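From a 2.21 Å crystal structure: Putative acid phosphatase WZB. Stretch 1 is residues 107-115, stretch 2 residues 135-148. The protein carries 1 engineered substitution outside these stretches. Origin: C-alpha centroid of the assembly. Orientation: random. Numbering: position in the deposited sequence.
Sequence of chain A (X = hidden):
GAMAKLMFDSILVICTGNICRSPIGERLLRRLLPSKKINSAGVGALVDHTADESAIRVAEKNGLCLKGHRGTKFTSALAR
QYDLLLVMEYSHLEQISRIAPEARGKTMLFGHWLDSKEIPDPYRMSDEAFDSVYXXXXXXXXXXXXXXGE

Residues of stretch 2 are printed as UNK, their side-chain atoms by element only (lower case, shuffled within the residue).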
# COMPACT_ATOMS: atom_id res chain seq x y z
N THR A 107 6.64 -9.46 6.45
CA THR A 107 5.77 -8.30 6.48
C THR A 107 6.42 -7.16 7.28
O THR A 107 6.97 -7.38 8.36
CB THR A 107 4.41 -8.63 7.10
OG1 THR A 107 3.80 -9.70 6.36
CG2 THR A 107 3.49 -7.42 7.06
N MET A 108 6.35 -5.95 6.73
CA MET A 108 6.78 -4.76 7.45
C MET A 108 5.84 -3.60 7.14
O MET A 108 5.05 -3.66 6.20
CB MET A 108 8.23 -4.40 7.10
CG MET A 108 9.25 -5.49 7.51
SD MET A 108 10.90 -5.16 6.86
CE MET A 108 11.38 -3.72 7.82
N LEU A 109 5.90 -2.56 7.96
CA LEU A 109 5.09 -1.38 7.73
C LEU A 109 5.56 -0.64 6.49
O LEU A 109 6.75 -0.61 6.19
CB LEU A 109 5.14 -0.46 8.95
CG LEU A 109 4.48 -1.13 10.15
CD1 LEU A 109 4.89 -0.44 11.46
CD2 LEU A 109 2.98 -1.12 9.97
N PHE A 110 4.61 -0.06 5.76
CA PHE A 110 4.94 0.76 4.61
C PHE A 110 5.80 1.95 5.03
O PHE A 110 6.75 2.31 4.34
CB PHE A 110 3.67 1.25 3.92
CG PHE A 110 3.90 1.70 2.51
CD1 PHE A 110 3.78 0.81 1.45
CD2 PHE A 110 4.26 3.01 2.24
CE1 PHE A 110 4.00 1.22 0.16
CE2 PHE A 110 4.49 3.42 0.94
CZ PHE A 110 4.35 2.53 -0.09
N GLY A 111 5.47 2.55 6.17
CA GLY A 111 6.22 3.69 6.66
C GLY A 111 7.29 3.29 7.67
O GLY A 111 7.61 4.06 8.58
N HIS A 112 7.85 2.09 7.51
CA HIS A 112 8.85 1.60 8.45
C HIS A 112 10.00 2.58 8.64
O HIS A 112 10.51 2.74 9.74
CB HIS A 112 9.41 0.24 8.02
CG HIS A 112 10.50 -0.26 8.92
ND1 HIS A 112 10.25 -1.01 10.05
CD2 HIS A 112 11.84 -0.09 8.88
CE1 HIS A 112 11.39 -1.30 10.66
NE2 HIS A 112 12.37 -0.75 9.97
N TRP A 113 10.39 3.23 7.55
CA TRP A 113 11.55 4.11 7.53
C TRP A 113 11.25 5.55 7.92
O TRP A 113 12.15 6.40 7.92
CB TRP A 113 12.22 4.04 6.16
CG TRP A 113 12.58 2.63 5.81
CD1 TRP A 113 12.03 1.86 4.82
CD2 TRP A 113 13.54 1.80 6.47
NE1 TRP A 113 12.60 0.61 4.82
CE2 TRP A 113 13.53 0.55 5.82
CE3 TRP A 113 14.41 2.00 7.55
CZ2 TRP A 113 14.37 -0.50 6.21
CZ3 TRP A 113 15.24 0.96 7.94
CH2 TRP A 113 15.21 -0.28 7.27
N LEU A 114 10.00 5.83 8.27
CA LEU A 114 9.60 7.17 8.71
C LEU A 114 9.65 7.25 10.23
O LEU A 114 9.50 6.24 10.92
CB LEU A 114 8.19 7.49 8.21
CG LEU A 114 8.01 7.43 6.70
CD1 LEU A 114 6.60 7.86 6.30
CD2 LEU A 114 9.06 8.30 6.02
N ASP A 115 9.86 8.46 10.75
CA ASP A 115 9.93 8.67 12.20
C ASP A 115 8.68 8.12 12.88
O ASP A 115 8.77 7.31 13.80
CB ASP A 115 10.13 10.15 12.54
CG ASP A 115 11.55 10.63 12.28
OD1 ASP A 115 12.47 9.78 12.27
OD2 ASP A 115 11.74 11.84 12.09
N UNK A 135 1.54 12.56 0.97
CA UNK A 135 2.92 12.93 1.26
C UNK A 135 3.63 11.85 2.07
O UNK A 135 4.78 11.52 1.80
o UNK A 135 3.96 16.96 2.78
c UNK A 135 4.43 14.65 2.37
c UNK A 135 2.99 14.28 1.99
n UNK A 135 5.22 15.88 4.29
c UNK A 135 4.52 15.94 3.17
N UNK A 136 2.95 11.31 3.07
CA UNK A 136 3.52 10.24 3.88
C UNK A 136 3.84 9.01 3.03
O UNK A 136 4.91 8.42 3.18
c UNK A 136 2.57 9.87 5.01
c UNK A 136 1.31 10.39 7.09
c UNK A 136 3.76 10.98 6.96
c UNK A 136 2.44 10.84 6.18
N UNK A 137 2.92 8.62 2.15
CA UNK A 137 3.15 7.48 1.28
C UNK A 137 4.32 7.73 0.35
O UNK A 137 5.10 6.83 0.03
c UNK A 137 1.37 5.03 1.69
c UNK A 137 1.89 7.16 0.47
c UNK A 137 0.81 6.37 1.22
c UNK A 137 -0.41 6.15 0.35
N UNK A 138 4.45 8.98 -0.09
CA UNK A 138 5.49 9.34 -1.04
C UNK A 138 6.85 9.29 -0.38
O UNK A 138 7.80 8.73 -0.93
o UNK A 138 6.10 12.33 -4.67
o UNK A 138 5.28 13.33 -2.90
c UNK A 138 5.22 10.73 -1.64
c UNK A 138 6.30 11.19 -2.60
c UNK A 138 5.86 12.37 -3.45
N UNK A 139 6.95 9.87 0.82
CA UNK A 139 8.19 9.88 1.58
C UNK A 139 8.58 8.45 1.99
O UNK A 139 9.74 8.07 1.90
c UNK A 139 9.14 11.83 4.85
n UNK A 139 10.08 12.76 4.96
o UNK A 139 8.20 11.74 5.63
c UNK A 139 9.29 10.87 3.68
c UNK A 139 8.05 10.78 2.82
N UNK A 140 7.60 7.67 2.43
CA UNK A 140 7.85 6.28 2.80
C UNK A 140 8.34 5.45 1.61
O UNK A 140 9.23 4.60 1.74
c UNK A 140 6.59 5.66 3.39
N UNK A 141 7.74 5.71 0.44
CA UNK A 141 8.10 5.03 -0.81
C UNK A 141 9.53 5.31 -1.26
O UNK A 141 10.25 4.41 -1.68
c UNK A 141 7.14 5.41 -1.94
o UNK A 141 5.84 4.94 -1.66
N UNK A 142 9.93 6.58 -1.21
CA UNK A 142 11.29 6.95 -1.59
C UNK A 142 12.29 6.20 -0.72
O UNK A 142 13.29 5.69 -1.21
c UNK A 142 11.51 8.46 -1.49
c UNK A 142 9.97 11.57 -3.22
c UNK A 142 10.85 10.78 -2.26
c UNK A 142 10.78 9.28 -2.55
n UNK A 142 9.79 13.00 -2.80
N UNK A 143 12.02 6.12 0.57
CA UNK A 143 12.94 5.46 1.48
C UNK A 143 12.96 3.94 1.32
O UNK A 143 14.02 3.33 1.41
c UNK A 143 12.74 7.37 3.13
c UNK A 143 12.54 7.78 4.59
c UNK A 143 12.65 5.86 2.93
n UNK A 143 13.00 11.14 5.96
n UNK A 143 12.76 9.21 4.75
n UNK A 143 12.63 9.16 7.05
c UNK A 143 12.79 9.84 5.92
N UNK A 144 11.81 3.33 1.05
CA UNK A 144 11.79 1.90 0.75
C UNK A 144 12.57 1.62 -0.53
O UNK A 144 13.23 0.59 -0.64
n UNK A 144 8.78 0.17 3.81
c UNK A 144 9.77 -0.77 3.72
c UNK A 144 11.90 -2.37 3.07
c UNK A 144 9.91 0.67 1.93
c UNK A 144 10.51 -0.49 2.55
c UNK A 144 11.60 -1.30 2.23
c UNK A 144 10.08 -1.83 4.57
c UNK A 144 10.36 1.34 0.66
c UNK A 144 8.87 1.03 2.73
c UNK A 144 11.15 -2.62 4.23
N UNK A 145 12.51 2.54 -1.48
CA UNK A 145 13.22 2.35 -2.75
C UNK A 145 14.72 2.48 -2.55
O UNK A 145 15.50 1.76 -3.18
c UNK A 145 12.73 3.34 -3.78
N UNK A 146 15.13 3.38 -1.67
CA UNK A 146 16.55 3.55 -1.36
C UNK A 146 17.11 2.24 -0.80
O UNK A 146 18.24 1.87 -1.09
o UNK A 146 16.21 8.34 -0.23
c UNK A 146 16.31 7.15 0.14
c UNK A 146 16.75 4.69 -0.36
o UNK A 146 16.27 6.79 1.34
c UNK A 146 16.49 6.08 -0.94
N UNK A 147 16.30 1.55 -0.01
CA UNK A 147 16.72 0.30 0.62
C UNK A 147 16.80 -0.86 -0.36
O UNK A 147 17.76 -1.63 -0.34
n UNK A 147 18.74 1.29 5.50
c UNK A 147 17.23 0.58 3.66
c UNK A 147 15.90 0.83 2.97
c UNK A 147 17.46 1.57 4.79
c UNK A 147 15.76 -0.05 1.76
N UNK A 148 15.80 -0.99 -1.22
CA UNK A 148 15.76 -2.09 -2.17
C UNK A 148 16.53 -1.75 -3.44
O UNK A 148 16.20 -2.23 -4.52
c UNK A 148 13.75 -3.93 -0.51
c UNK A 148 11.95 -2.57 -1.60
c UNK A 148 14.31 -2.47 -2.48
c UNK A 148 13.42 -2.63 -1.24
O HOH W 1 9.04 3.60 4.79
O HOH W 2 10.98 10.66 8.96

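Position 135 has three side-chain carbons, the third carrying one oxygen and one nitrogen, and lies beyond reach of stretch 1: Gln-135. Position 136 has four carbons forked at the second; a terminal carbon lies 4.3 Å from Leu-114 CD1. It is Leu-136. Position 137 repeats that fork, with a tip 3.6 Å from Phe-110 CD2, giving Leu-137. Position 138 has three side-chain carbons, the third carrying two oxygens, and its CA-to-CB bond points away from stretch 1: Glu-138.

At position 139, three carbons end in one oxygen and one nitrogen, and the second carbon sits 3.5 Å from Leu-114 CD2: Gln-139. Position 140 has a single carbon, CB, 3.5 Å from Phe-110 O, 3.6 Å from Leu-114 CD1 and 3.8 Å from Gly-111 CA. This is Ala-140, and its CA is 4.9 Å from that of Gly-111. Position 141 carries one carbon and one oxygen, the oxygen 3.2 Å from Phe-110 CZ at the ring edge. It is Ser-141, whose OG donates a hydrogen bond to Leu-137 O at 2.6 Å.

Position 142 is four carbons in a row ending in nitrogen, without contact: Lys-142. Position 143 has three carbons, a nitrogen, then a carbon bearing two more nitrogens, one of which lies 2.9 Å from Trp-113 O; this is Arg-143. Its NH1 donates a hydrogen bond to that oxygen (152°), near the guanidinium plane, while Leu-114 CD2 covers one face. Position 144 has one carbon leading to fused five- and six-membered rings with a single nitrogen, which lies 3.2 Å from Leu-109 O: Trp-144. Its NE1 donates a hydrogen bond to that oxygen (155°), and CH2 lies 3.7 Å from Met-108 SD, at the ring edge.

Position 145, one carbon out of reach, is Ala-145. Position 146, three carbons ending in two oxygens, makes no contact: Glu-146. Position 147, a four-carbon chain ending in nitrogen, has its second carbon 3.7 Å from Trp-113 CE2 and is Lys-147; its CE lies 3.8 Å from the centroid of the Trp-113 six-membered ring, over the face, and NZ makes an off-centre cation-pi contact at 4.6 Å. Position 148, four carbons forked at the second and out of reach of stretch 1, is Leu-148, the first residue after the helix to leave helical phi/psi.

The contact buries 721 Å² in total. Two overlapping type I turns, Leu-109 to His-112 and Gly-111 to Leu-114, pack against the helix around Ala-140. The Trp-113 edge meets the Trp-144 face, with planes at 73°, leaving a Trp-113 face for Lys-147. Two side-chain donors anchor turn carbonyls, and water 1 links Phe-110 O, Trp-113 N and Ala-140 O.

Stretch 2 135-148: QLLEQASKRWAEKL
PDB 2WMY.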